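Local structure of iron aquisition yersiniabactin synthesis enzyme, YbtT (Escherichia coli, 6BA9) at residues L17-F22 with S28-W33; I114-H119 with F227-Q232. The protein is a type II thioesterase of low specificity that keeps up production of the metallophore yersiniabactin. The protein carries 1 engineered substitution. All coordinates share one frame; numbering follows the deposited sequence.

Both contacts are buried, reach the same seven-stranded sheet through strands 16-20 and 112-116, and illustrate how an alpha/beta-hydrolase closes its core near the C-terminal ends of the strands. In contact 1 a strand end and the loop after it meet a segment only a few residues further on, wholly through apolar and aromatic groups. Contact 2 joins parts more than a hundred residues apart, is less than half as extensive, and turns on a hydrogen bond between two hydroxyls. The two meet physically: W33 NE1 of contact 1 lies 2.9 Å from P229 O of contact 2, a probable hydrogen bond, and the CE1 of F22 packs against the CD1 of I230.

Contact 1. Residues L17-F22 with S28-W33; sequences LVMCPF and SAFRHW
M19, in the strand part of 17-22, meets the indole of W33 and illustrates how a flexible thioether fits along an aromatic rim. With CG anti to the backbone N (chi1 177°) and a bend at the next torsion (chi2 70°), its chain crosses the indole at about a right angle. CG reaches W33 CZ3 at 3.7 Å, close to the ring plane, and SD sits 5.2 Å from the centroid of the six-membered ring, again at the edge: a Met-aromatic contact made at the rim. The methyl CE extends as far as F30, 4.4 Å from its CE2. Within 28-33, F30 in turn lays its CD2 over one face of W33, offset toward the rim, so the thioether meets two rings that already support each other. Beyond the strand, P21 presses CB on F30 CE1 at 3.8 Å.

F22 comes last. Its CE1 approaches F30 CZ to 3.8 Å, the planes inclined by 30° but slid so far apart that the rings barely overlap, with centroids separated by 5.7 Å; its CZ rests on A29 CB. F227 adds an edge-to-face contact to F22, as F237 does to W33.

The contact belongs to a beta-alpha-beta crossover, in which helix 31-34 lies between strands 16-20 and 42-46. F22 also touches the engineered A90, which stands where the family's G-x-S-x-G motif would place the nucleophilic serine; the loop after strand 16-20 probably contributes to the oxyanion hole, as in other alpha/beta-hydrolases.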
ATOM      1  N   LEU A  17       0.650   8.084  10.469  1.00 13.18           N
ATOM      2  CA  LEU A  17       0.965   7.032   9.506  1.00 12.28           C
ATOM      3  C   LEU A  17      -0.264   6.790   8.632  1.00 12.27           C
ATOM      4  O   LEU A  17      -1.363   6.562   9.145  1.00 13.82           O
ATOM      5  CB  LEU A  17       1.370   5.757  10.255  1.00 14.26           C
ATOM      6  CG  LEU A  17       1.614   4.475   9.475  1.00 14.62           C
ATOM      7  CD1 LEU A  17       2.761   4.610   8.509  1.00 16.59           C
ATOM      8  CD2 LEU A  17       1.886   3.330  10.448  1.00 15.33           C
ATOM      9  N   VAL A  18      -0.081   6.881   7.313  1.00 11.69           N
ATOM     10  CA  VAL A  18      -1.135   6.706   6.317  1.00 11.95           C
ATOM     11  C   VAL A  18      -0.819   5.456   5.506  1.00 12.51           C
ATOM     12  O   VAL A  18       0.245   5.370   4.872  1.00 12.02           O
ATOM     13  CB  VAL A  18      -1.232   7.943   5.416  1.00 12.37           C
ATOM     14  CG1 VAL A  18      -2.249   7.736   4.283  1.00 14.19           C
ATOM     15  CG2 VAL A  18      -1.619   9.163   6.232  1.00 12.68           C
ATOM     16  N   MET A  19      -1.729   4.485   5.540  1.00 11.03           N
ATOM     17  CA  MET A  19      -1.519   3.187   4.921  1.00 11.21           C
ATOM     18  C   MET A  19      -2.339   3.040   3.651  1.00 10.79           C
ATOM     19  O   MET A  19      -3.570   3.160   3.689  1.00 11.52           O
ATOM     20  CB  MET A  19      -1.916   2.069   5.888  1.00 11.37           C
ATOM     21  CG  MET A  19      -1.805   0.677   5.303  1.00 11.60           C
ATOM     22  SD  MET A  19      -0.101   0.185   5.057  1.00 12.95           S
ATOM     23  CE  MET A  19      -0.350  -1.437   4.373  1.00 14.09           C
ATOM     24  N   CYS A  20      -1.682   2.660   2.557  1.00 11.35           N
ATOM     25  CA  CYS A  20      -2.309   2.351   1.277  1.00 12.41           C
ATOM     26  C   CYS A  20      -2.507   0.842   1.155  1.00 11.16           C
ATOM     27  O   CYS A  20      -1.539   0.071   1.321  1.00 11.93           O
ATOM     28  CB  CYS A  20      -1.414   2.843   0.141  1.00 10.43           C
ATOM     29  SG  CYS A  20      -1.259   4.644   0.103  1.00 13.37           S
ATOM     30  N   PRO A  21      -3.716   0.375   0.863  1.00 12.02           N
ATOM     31  CA  PRO A  21      -3.986  -1.064   0.868  1.00 11.37           C
ATOM     32  C   PRO A  21      -3.566  -1.757  -0.429  1.00 13.70           C
ATOM     33  O   PRO A  21      -3.227  -1.138  -1.442  1.00 13.37           O
ATOM     34  CB  PRO A  21      -5.502  -1.105   1.053  1.00 14.55           C
ATOM     35  CG  PRO A  21      -5.980   0.096   0.340  1.00 13.39           C
ATOM     36  CD  PRO A  21      -4.947   1.157   0.677  1.00 12.28           C
ATOM     37  N   PHE A  22      -3.597  -3.088  -0.378  1.00 12.99           N
ATOM     38  CA  PHE A  22      -3.355  -3.935  -1.532  1.00 12.95           C
ATOM     39  C   PHE A  22      -4.568  -3.927  -2.478  1.00 13.07           C
ATOM     40  O   PHE A  22      -5.651  -3.409  -2.162  1.00 14.36           O
ATOM     41  CB  PHE A  22      -3.019  -5.357  -1.064  1.00 14.38           C
ATOM     42  CG  PHE A  22      -3.956  -5.882  -0.005  1.00 16.49           C
ATOM     43  CD1 PHE A  22      -3.604  -5.839   1.333  1.00 16.18           C
ATOM     44  CD2 PHE A  22      -5.201  -6.389  -0.355  1.00 17.31           C
ATOM     45  CE1 PHE A  22      -4.480  -6.314   2.319  1.00 20.59           C
ATOM     46  CE2 PHE A  22      -6.076  -6.862   0.628  1.00 21.89           C
ATOM     47  CZ  PHE A  22      -5.709  -6.819   1.950  1.00 19.34           C
ATOM     48  N   SER A  28     -12.643  -3.468   5.661  1.00 17.78           N
ATOM     49  CA  SER A  28     -12.875  -4.693   6.417  1.00 18.69           C
ATOM     50  C   SER A  28     -11.621  -5.553   6.520  1.00 19.90           C
ATOM     51  O   SER A  28     -11.455  -6.292   7.502  1.00 20.25           O
ATOM     52  CB  SER A  28     -14.031  -5.478   5.796  1.00 19.61           C
ATOM     53  OG  SER A  28     -13.751  -5.835   4.459  1.00 22.67           O
ATOM     54  N   ALA A  29     -10.731  -5.478   5.526  1.00 18.28           N
ATOM     55  CA  ALA A  29      -9.511  -6.275   5.552  1.00 19.23           C
ATOM     56  C   ALA A  29      -8.583  -5.871   6.689  1.00 20.49           C
ATOM     57  O   ALA A  29      -7.751  -6.684   7.107  1.00 20.51           O
ATOM     58  CB  ALA A  29      -8.796  -6.164   4.203  1.00 20.23           C
ATOM     59  N   PHE A  30      -8.732  -4.655   7.215  1.00 17.09           N
ATOM     60  CA  PHE A  30      -7.849  -4.085   8.229  1.00 17.36           C
ATOM     61  C   PHE A  30      -8.513  -3.996   9.602  1.00 19.72           C
ATOM     62  O   PHE A  30      -8.002  -3.324  10.505  1.00 17.81           O
ATOM     63  CB  PHE A  30      -7.308  -2.730   7.746  1.00 17.08           C
ATOM     64  CG  PHE A  30      -6.397  -2.854   6.571  1.00 16.59           C
ATOM     65  CD1 PHE A  30      -6.900  -2.904   5.286  1.00 18.18           C
ATOM     66  CD2 PHE A  30      -5.027  -2.961   6.745  1.00 17.43           C
ATOM     67  CE1 PHE A  30      -6.066  -3.057   4.211  1.00 17.77           C
ATOM     68  CE2 PHE A  30      -4.184  -3.111   5.651  1.00 18.10           C
ATOM     69  CZ  PHE A  30      -4.718  -3.161   4.384  1.00 17.44           C
ATOM     70  N   ARG A  31      -9.628  -4.705   9.792  1.00 20.54           N
ATOM     71  CA  ARG A  31     -10.333  -4.643  11.067  1.00 22.22           C
ATOM     72  C   ARG A  31      -9.446  -5.089  12.227  1.00 19.36           C
ATOM     73  O   ARG A  31      -9.554  -4.548  13.330  1.00 22.08           O
ATOM     74  CB  ARG A  31     -11.590  -5.511  10.984  1.00 26.44           C
ATOM     75  CG  ARG A  31     -12.457  -5.498  12.233  1.00 35.67           C
ATOM     76  CD  ARG A  31     -13.739  -6.300  12.032  1.00 46.52           C
ATOM     77  NE  ARG A  31     -14.348  -5.999  10.738  1.00 52.82           N
ATOM     78  CZ  ARG A  31     -15.231  -5.029  10.517  1.00 54.83           C
ATOM     79  NH1 ARG A  31     -15.642  -4.243  11.510  1.00 57.33           N
ATOM     80  NH2 ARG A  31     -15.707  -4.848   9.292  1.00 45.81           N
ATOM     81  N   HIS A  32      -8.576  -6.075  12.002  1.00 20.26           N
ATOM     82  CA  HIS A  32      -7.693  -6.539  13.070  1.00 20.86           C
ATOM     83  C   HIS A  32      -6.814  -5.411  13.603  1.00 20.96           C
ATOM     84  O   HIS A  32      -6.504  -5.368  14.802  1.00 19.84           O
ATOM     85  CB  HIS A  32      -6.839  -7.710  12.583  1.00 21.42           C
ATOM     86  CG  HIS A  32      -5.840  -8.184  13.593  1.00 31.17           C
ATOM     87  ND1 HIS A  32      -6.210  -8.687  14.822  1.00 39.98           N
ATOM     88  CD2 HIS A  32      -4.486  -8.228  13.560  1.00 32.86           C
ATOM     89  CE1 HIS A  32      -5.130  -9.019  15.505  1.00 39.23           C
ATOM     90  NE2 HIS A  32      -4.070  -8.753  14.761  1.00 38.01           N
ATOM     91  N   TRP A  33      -6.415  -4.480  12.736  1.00 18.22           N
ATOM     92  CA  TRP A  33      -5.654  -3.328  13.211  1.00 17.69           C
ATOM     93  C   TRP A  33      -6.466  -2.465  14.165  1.00 18.70           C
ATOM     94  O   TRP A  33      -5.906  -1.839  15.068  1.00 18.99           O
ATOM     95  CB  TRP A  33      -5.185  -2.476  12.030  1.00 17.64           C
ATOM     96  CG  TRP A  33      -4.034  -3.026  11.258  1.00 16.47           C
ATOM     97  CD1 TRP A  33      -3.423  -4.229  11.409  1.00 15.43           C
ATOM     98  CD2 TRP A  33      -3.351  -2.359  10.198  1.00 15.39           C
ATOM     99  NE1 TRP A  33      -2.393  -4.362  10.508  1.00 15.70           N
ATOM    100  CE2 TRP A  33      -2.325  -3.212   9.757  1.00 15.07           C
ATOM    101  CE3 TRP A  33      -3.502  -1.112   9.585  1.00 15.32           C
ATOM    102  CZ2 TRP A  33      -1.454  -2.860   8.727  1.00 16.18           C
ATOM    103  CZ3 TRP A  33      -2.644  -0.766   8.575  1.00 16.29           C
ATOM    104  CH2 TRP A  33      -1.628  -1.630   8.157  1.00 16.35           C
TER

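Contact 2. Residues I114-H119 with F227-Q232; sequences IISGCH and FYPIQQ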
ATOM      1  N   ILE A 114       7.337   3.663   3.659  1.00 11.78           N
ATOM      2  CA  ILE A 114       7.422   2.230   3.928  1.00 11.78           C
ATOM      3  C   ILE A 114       6.836   1.482   2.728  1.00 11.62           C
ATOM      4  O   ILE A 114       5.623   1.584   2.449  1.00 12.12           O
ATOM      5  CB  ILE A 114       6.749   1.828   5.255  1.00 12.21           C
ATOM      6  CG1 ILE A 114       7.363   2.597   6.444  1.00 13.76           C
ATOM      7  CG2 ILE A 114       6.874   0.321   5.475  1.00 13.55           C
ATOM      8  CD1 ILE A 114       6.552   3.776   6.899  1.00 15.52           C
ATOM      9  N   ILE A 115       7.697   0.765   2.006  1.00 12.32           N
ATOM     10  CA  ILE A 115       7.347  -0.026   0.835  1.00 11.31           C
ATOM     11  C   ILE A 115       7.349  -1.484   1.281  1.00 12.33           C
ATOM     12  O   ILE A 115       8.393  -2.004   1.691  1.00 12.97           O
ATOM     13  CB  ILE A 115       8.391   0.210  -0.271  1.00 11.36           C
ATOM     14  CG1 ILE A 115       8.364   1.655  -0.735  1.00 16.91           C
ATOM     15  CG2 ILE A 115       8.241  -0.783  -1.428  1.00 12.56           C
ATOM     16  CD1 ILE A 115       7.128   2.067  -1.409  1.00 23.28           C
ATOM     17  N   SER A 116       6.200  -2.144   1.232  1.00 11.01           N
ATOM     18  CA  SER A 116       6.052  -3.507   1.720  1.00 10.64           C
ATOM     19  C   SER A 116       5.532  -4.432   0.621  1.00 11.90           C
ATOM     20  O   SER A 116       4.543  -4.121  -0.056  1.00 10.92           O
ATOM     21  CB  SER A 116       5.087  -3.449   2.894  1.00 11.09           C
ATOM     22  OG  SER A 116       4.797  -4.718   3.451  1.00 12.40           O
ATOM     23  N   GLY A 117       6.170  -5.599   0.475  1.00 12.91           N
ATOM     24  CA  GLY A 117       5.605  -6.666  -0.324  1.00 12.38           C
ATOM     25  C   GLY A 117       5.225  -6.293  -1.740  1.00 12.13           C
ATOM     26  O   GLY A 117       4.133  -6.663  -2.204  1.00 12.74           O
ATOM     27  N   CYS A 118       6.127  -5.607  -2.451  1.00 11.10           N
ATOM     28  CA  CYS A 118       5.843  -5.126  -3.796  1.00 13.13           C
ATOM     29  C   CYS A 118       7.122  -5.134  -4.609  1.00 13.02           C
ATOM     30  O   CYS A 118       8.166  -4.709  -4.117  1.00 12.77           O
ATOM     31  CB  CYS A 118       5.316  -3.692  -3.720  1.00 12.71           C
ATOM     32  SG  CYS A 118       4.683  -3.032  -5.274  1.00 14.33           S
ATOM     33  N   HIS A 119       7.024  -5.602  -5.852  1.00 12.80           N
ATOM     34  CA  HIS A 119       8.138  -5.482  -6.780  1.00 13.23           C
ATOM     35  C   HIS A 119       8.378  -4.016  -7.144  1.00 14.46           C
ATOM     36  O   HIS A 119       7.481  -3.165  -7.091  1.00 12.78           O
ATOM     37  CB  HIS A 119       7.847  -6.268  -8.058  1.00 13.99           C
ATOM     38  CG  HIS A 119       6.633  -5.781  -8.768  1.00 13.88           C
ATOM     39  ND1 HIS A 119       5.358  -6.116  -8.366  1.00 16.82           N
ATOM     40  CD2 HIS A 119       6.492  -4.938  -9.813  1.00 13.12           C
ATOM     41  CE1 HIS A 119       4.484  -5.502  -9.142  1.00 14.73           C
ATOM     42  NE2 HIS A 119       5.142  -4.789 -10.037  1.00 15.14           N
ATOM     43  N   PHE A 227       0.057 -11.791   3.513  1.00 14.01           N
ATOM     44  CA  PHE A 227      -0.779 -10.958   4.360  1.00 14.93           C
ATOM     45  C   PHE A 227      -0.140 -10.642   5.713  1.00 13.12           C
ATOM     46  O   PHE A 227      -0.840 -10.259   6.655  1.00 14.46           O
ATOM     47  CB  PHE A 227      -2.183 -11.555   4.459  1.00 18.24           C
ATOM     48  CG  PHE A 227      -2.890 -11.549   3.127  1.00 19.71           C
ATOM     49  CD1 PHE A 227      -3.445 -10.382   2.636  1.00 22.64           C
ATOM     50  CD2 PHE A 227      -2.888 -12.673   2.320  1.00 23.60           C
ATOM     51  CE1 PHE A 227      -4.049 -10.349   1.390  1.00 23.86           C
ATOM     52  CE2 PHE A 227      -3.490 -12.647   1.078  1.00 20.08           C
ATOM     53  CZ  PHE A 227      -4.071 -11.492   0.614  1.00 21.56           C
ATOM     54  N   TYR A 228       1.184 -10.711   5.792  1.00 13.47           N
ATOM     55  CA  TYR A 228       1.894 -10.395   7.028  1.00 14.81           C
ATOM     56  C   TYR A 228       1.539  -9.030   7.633  1.00 15.07           C
ATOM     57  O   TYR A 228       1.585  -8.904   8.858  1.00 14.73           O
ATOM     58  CB  TYR A 228       3.417 -10.585   6.890  1.00 13.63           C
ATOM     59  CG  TYR A 228       4.125  -9.637   5.930  1.00 12.59           C
ATOM     60  CD1 TYR A 228       4.430  -8.338   6.306  1.00 13.68           C
ATOM     61  CD2 TYR A 228       4.511 -10.062   4.671  1.00 13.83           C
ATOM     62  CE1 TYR A 228       5.075  -7.467   5.425  1.00 12.89           C
ATOM     63  CE2 TYR A 228       5.163  -9.204   3.785  1.00 12.78           C
ATOM     64  CZ  TYR A 228       5.434  -7.917   4.174  1.00 11.75           C
ATOM     65  OH  TYR A 228       6.071  -7.103   3.271  1.00 13.80           O
ATOM     66  N   PRO A 229       1.191  -7.975   6.877  1.00 13.44           N
ATOM     67  CA  PRO A 229       0.875  -6.714   7.577  1.00 13.29           C
ATOM     68  C   PRO A 229      -0.292  -6.839   8.536  1.00 14.99           C
ATOM     69  O   PRO A 229      -0.351  -6.120   9.547  1.00 15.41           O
ATOM     70  CB  PRO A 229       0.588  -5.724   6.442  1.00 15.03           C
ATOM     71  CG  PRO A 229       1.397  -6.265   5.293  1.00 13.84           C
ATOM     72  CD  PRO A 229       1.241  -7.779   5.415  1.00 13.13           C
ATOM     73  N   ILE A 230      -1.232  -7.720   8.217  1.00 15.29           N
ATOM     74  CA  ILE A 230      -2.421  -7.960   9.030  1.00 16.84           C
ATOM     75  C   ILE A 230      -2.206  -9.125   9.982  1.00 20.64           C
ATOM     76  O   ILE A 230      -2.393  -8.995  11.189  1.00 22.23           O
ATOM     77  CB  ILE A 230      -3.633  -8.180   8.102  1.00 20.26           C
ATOM     78  CG1 ILE A 230      -3.927  -6.881   7.332  1.00 22.24           C
ATOM     79  CG2 ILE A 230      -4.848  -8.630   8.900  1.00 19.82           C
ATOM     80  CD1 ILE A 230      -4.770  -7.102   6.074  1.00 29.63           C
ATOM     81  N   GLN A 231      -1.756 -10.258   9.454  1.00 15.99           N
ATOM     82  CA  GLN A 231      -1.599 -11.461  10.266  1.00 18.69           C
ATOM     83  C   GLN A 231      -0.421 -11.366  11.229  1.00 21.75           C
ATOM     84  O   GLN A 231      -0.421 -12.043  12.266  1.00 24.26           O
ATOM     85  CB  GLN A 231      -1.441 -12.669   9.348  1.00 20.70           C
ATOM     86  CG  GLN A 231      -2.586 -12.838   8.354  1.00 26.36           C
ATOM     87  CD  GLN A 231      -3.857 -13.271   9.035  1.00 31.86           C
ATOM     88  OE1 GLN A 231      -3.835 -14.152   9.891  1.00 43.06           O
ATOM     89  NE2 GLN A 231      -4.972 -12.649   8.677  1.00 37.56           N
ATOM     90  N   GLN A 232       0.592 -10.564  10.904  1.00 16.46           N
ATOM     91  CA  GLN A 232       1.747 -10.336  11.761  1.00 16.80           C
ATOM     92  C   GLN A 232       1.875  -8.837  12.030  1.00 17.22           C
ATOM     93  O   GLN A 232       2.960  -8.257  11.943  1.00 16.75           O
ATOM     94  CB  GLN A 232       3.006 -10.898  11.099  1.00 19.98           C
ATOM     95  CG  GLN A 232       2.967 -12.408  10.836  1.00 21.13           C
ATOM     96  CD  GLN A 232       2.798 -13.217  12.086  1.00 27.94           C
ATOM     97  OE1 GLN A 232       3.278 -12.846  13.157  1.00 29.00           O
ATOM     98  NE2 GLN A 232       2.109 -14.346  11.960  1.00 28.53           N
TER
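Y228 and S116 bury the most surface here, and they do so through one short hydroxyl pair: S116 OG and Y228 OH are 2.7 Å apart and hydrogen-bonded, with either able to donate. The phenol reaches the strand end from the first turn of helix 228-231, its CG lying between the backbone N and the carbonyl carbon (chi1 66°), which swings the ring off the helix toward S116. S116 OG approaches the phenol obliquely, and the same bond brings it to 3.3 Å from Y228 CZ. P229, next in the chain, puts its CD over one face of the same ring, 3.3 Å above the plane.

G117 is the third partner. Its backbone N comes near the ring plane, 3.2 Å from Y228 OH, but at too poor an angle to bond. The turn at G117, with positive phi, carries the chain away from the strand just where the phenol tip arrives.

S116 OG has a second hydrogen-bond partner, H89 ND1, and the H89 ring stands edge-to-face with Y228. A buried serine hydroxyl is thus held by two hydrogen bonds, in a short chain from Y228 OH through S116 OG to H89 ND1 that probably helps fix the rotation of the H89 imidazole, itself part of the nucleophile elbow and next to the engineered A90.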